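Local structure of Ycf54-like protein (Synechocystis sp. PCC 6803, 5M2P) at residues Y9-Q14 against I47-L52. The protein is probably a component of the magnesium protoporphyrin IX monomethylester cyclase, needed to form protochlorophyllide on the way to chlorophyll. Residues are numbered along the deposited sequence.
Sequences YALASQ and IQPAFL
Residues 9-13, the end of inner strand 5-13 of the antiparallel four-stranded sheet, are covered on one face by residues 47-52, where the chain leaves edge strand 43-47 and heads for helix 58-63. The strand is extended and ends at Ser13, the N-cap of the next helix, whose OG accepts from Phe16 N. In the second segment Gln48 takes the left-handed conformation (phi/psi 45/62), Pro49 is polyproline-II, and residues 50-52 begin a 3-10 segment with a weak Leu52 N to Pro49 O hydrogen bond. The segments run in opposite senses, obliquely, without backbone pairing: CA atoms are 10.0 Å apart for Tyr9 and Phe51, 9.0 Å for Leu11 and Pro49, and 8.0 Å for Gln14 and Ile47. Tyr9 and Leu11 point toward the loop, Ala10 away. Tyr9 and Phe51, both with chi1 p, bring CG of Tyr9 to 3.7 Å from CZ of Phe51; the rings meet obliquely, centroids 5.0 Å apart and planes at 40°. Phe51 also meets Phe94. Leu11 (tp) sets CD1 3.9 Å from Pro49 CG and CD2 3.9 Å from Leu52 CD2; Leu52 (tp) also touches helix 58-63, which with the loop covers this sheet face. Gln14 (mt, chi3 25°) places NE2 3.7 Å from Ile47 CG2 and 3.2 Å from OE1 of Gln48 (tp, chi3 15°), whose CA-to-CB bond points sideways. The chemistry is thus a buried aromatic and aliphatic core with a polar border, where Gln14 NE2 gives to Asn68 O, Gln48 OE1 accepts from Asn68 N and Gln48 NE2 gives to Glu66 O, so backbone groups satisfy both amides.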
loop_
_atom_site.group_PDB
_atom_site.type_symbol
_atom_site.label_atom_id
_atom_site.label_comp_id
_atom_site.label_asym_id
_atom_site.label_seq_id
_atom_site.Cartn_x
_atom_site.Cartn_y
_atom_site.Cartn_z
ATOM N N TYR A 9 3.334 -2.861 -3.032
ATOM C CA TYR A 9 2.790 -2.545 -1.731
ATOM C C TYR A 9 3.833 -2.645 -0.637
ATOM O O TYR A 9 4.787 -3.428 -0.716
ATOM C CB TYR A 9 1.564 -3.421 -1.371
ATOM C CG TYR A 9 1.889 -4.871 -1.106
ATOM C CD1 TYR A 9 2.337 -5.289 0.148
ATOM C CD2 TYR A 9 1.838 -5.825 -2.120
ATOM C CE1 TYR A 9 2.696 -6.599 0.380
ATOM C CE2 TYR A 9 2.163 -7.155 -1.888
ATOM C CZ TYR A 9 2.612 -7.538 -0.636
ATOM O OH TYR A 9 2.982 -8.837 -0.414
ATOM N N ALA A 10 3.556 -1.862 0.403
ATOM C CA ALA A 10 4.208 -1.972 1.703
ATOM C C ALA A 10 3.084 -2.135 2.734
ATOM O O ALA A 10 2.250 -1.253 2.858
ATOM C CB ALA A 10 5.036 -0.719 1.991
ATOM N N LEU A 11 3.084 -3.257 3.440
ATOM C CA LEU A 11 2.050 -3.585 4.415
ATOM C C LEU A 11 2.582 -3.412 5.823
ATOM O O LEU A 11 3.631 -3.942 6.153
ATOM C CB LEU A 11 1.636 -5.030 4.211
ATOM C CG LEU A 11 0.443 -5.482 5.051
ATOM C CD1 LEU A 11 -0.852 -4.980 4.473
ATOM C CD2 LEU A 11 0.419 -6.987 5.096
ATOM N N ALA A 12 1.851 -2.665 6.629
ATOM C CA ALA A 12 2.188 -2.378 8.000
ATOM C C ALA A 12 1.029 -2.820 8.905
ATOM O O ALA A 12 -0.092 -3.020 8.446
ATOM C CB ALA A 12 2.346 -0.872 8.175
ATOM N N SER A 13 1.294 -2.878 10.207
ATOM C CA SER A 13 0.211 -2.945 11.177
ATOM C C SER A 13 -0.407 -1.554 11.296
ATOM O O SER A 13 0.240 -0.540 11.107
ATOM C CB SER A 13 0.714 -3.424 12.539
ATOM O OG SER A 13 1.538 -2.430 13.142
ATOM N N GLN A 14 -1.695 -1.505 11.650
ATOM C CA GLN A 14 -2.332 -0.229 11.954
ATOM C C GLN A 14 -1.645 0.467 13.131
ATOM O O GLN A 14 -1.435 1.656 13.101
ATOM C CB GLN A 14 -3.833 -0.441 12.171
ATOM C CG GLN A 14 -4.491 -0.862 10.842
ATOM C CD GLN A 14 -5.957 -1.174 10.984
ATOM O OE1 GLN A 14 -6.624 -0.674 11.902
ATOM N NE2 GLN A 14 -6.456 -2.002 10.093
ATOM N N ILE A 47 -6.744 0.619 4.080
ATOM C CA ILE A 47 -6.914 -0.005 5.376
ATOM C C ILE A 47 -7.413 -1.440 5.162
ATOM O O ILE A 47 -8.317 -1.685 4.351
ATOM C CB ILE A 47 -7.921 0.773 6.246
ATOM C CG1 ILE A 47 -7.431 2.200 6.495
ATOM C CG2 ILE A 47 -8.133 0.049 7.562
ATOM C CD1 ILE A 47 -8.493 3.138 7.036
ATOM N N GLN A 48 -6.815 -2.391 5.861
ATOM C CA GLN A 48 -7.206 -3.784 5.796
ATOM C C GLN A 48 -7.425 -4.248 4.343
ATOM O O GLN A 48 -8.522 -4.712 3.968
ATOM C CB GLN A 48 -8.461 -4.043 6.639
ATOM C CG GLN A 48 -8.499 -5.465 7.171
ATOM C CD GLN A 48 -7.462 -5.768 8.251
ATOM O OE1 GLN A 48 -6.866 -4.876 8.837
ATOM N NE2 GLN A 48 -7.257 -7.041 8.503
ATOM N N PRO A 49 -6.366 -4.200 3.529
ATOM C CA PRO A 49 -6.578 -4.451 2.095
ATOM C C PRO A 49 -7.106 -5.836 1.729
ATOM O O PRO A 49 -6.615 -6.863 2.178
ATOM C CB PRO A 49 -5.175 -4.303 1.508
ATOM C CG PRO A 49 -4.246 -4.468 2.695
ATOM C CD PRO A 49 -4.979 -3.811 3.836
ATOM N N ALA A 50 -8.088 -5.844 0.831
ATOM C CA ALA A 50 -8.627 -7.086 0.305
ATOM C C ALA A 50 -7.632 -7.857 -0.550
ATOM O O ALA A 50 -7.740 -9.066 -0.715
ATOM C CB ALA A 50 -9.858 -6.783 -0.514
ATOM N N PHE A 51 -6.637 -7.175 -1.113
ATOM C CA PHE A 51 -5.657 -7.906 -1.942
ATOM C C PHE A 51 -4.923 -9.001 -1.188
ATOM O O PHE A 51 -4.444 -9.962 -1.788
ATOM C CB PHE A 51 -4.669 -6.973 -2.681
ATOM C CG PHE A 51 -3.644 -6.258 -1.809
ATOM C CD1 PHE A 51 -2.610 -6.946 -1.184
ATOM C CD2 PHE A 51 -3.659 -4.866 -1.699
ATOM C CE1 PHE A 51 -1.638 -6.276 -0.445
ATOM C CE2 PHE A 51 -2.703 -4.207 -0.936
ATOM C CZ PHE A 51 -1.706 -4.912 -0.325
ATOM N N LEU A 52 -4.852 -8.871 0.137
ATOM C CA LEU A 52 -4.121 -9.823 0.937
ATOM C C LEU A 52 -4.731 -11.212 0.916
ATOM O O LEU A 52 -4.062 -12.173 1.295
ATOM C CB LEU A 52 -4.010 -9.297 2.364
ATOM C CG LEU A 52 -2.870 -9.799 3.226
ATOM C CD1 LEU A 52 -1.510 -9.684 2.530
ATOM C CD2 LEU A 52 -2.922 -9.002 4.515
#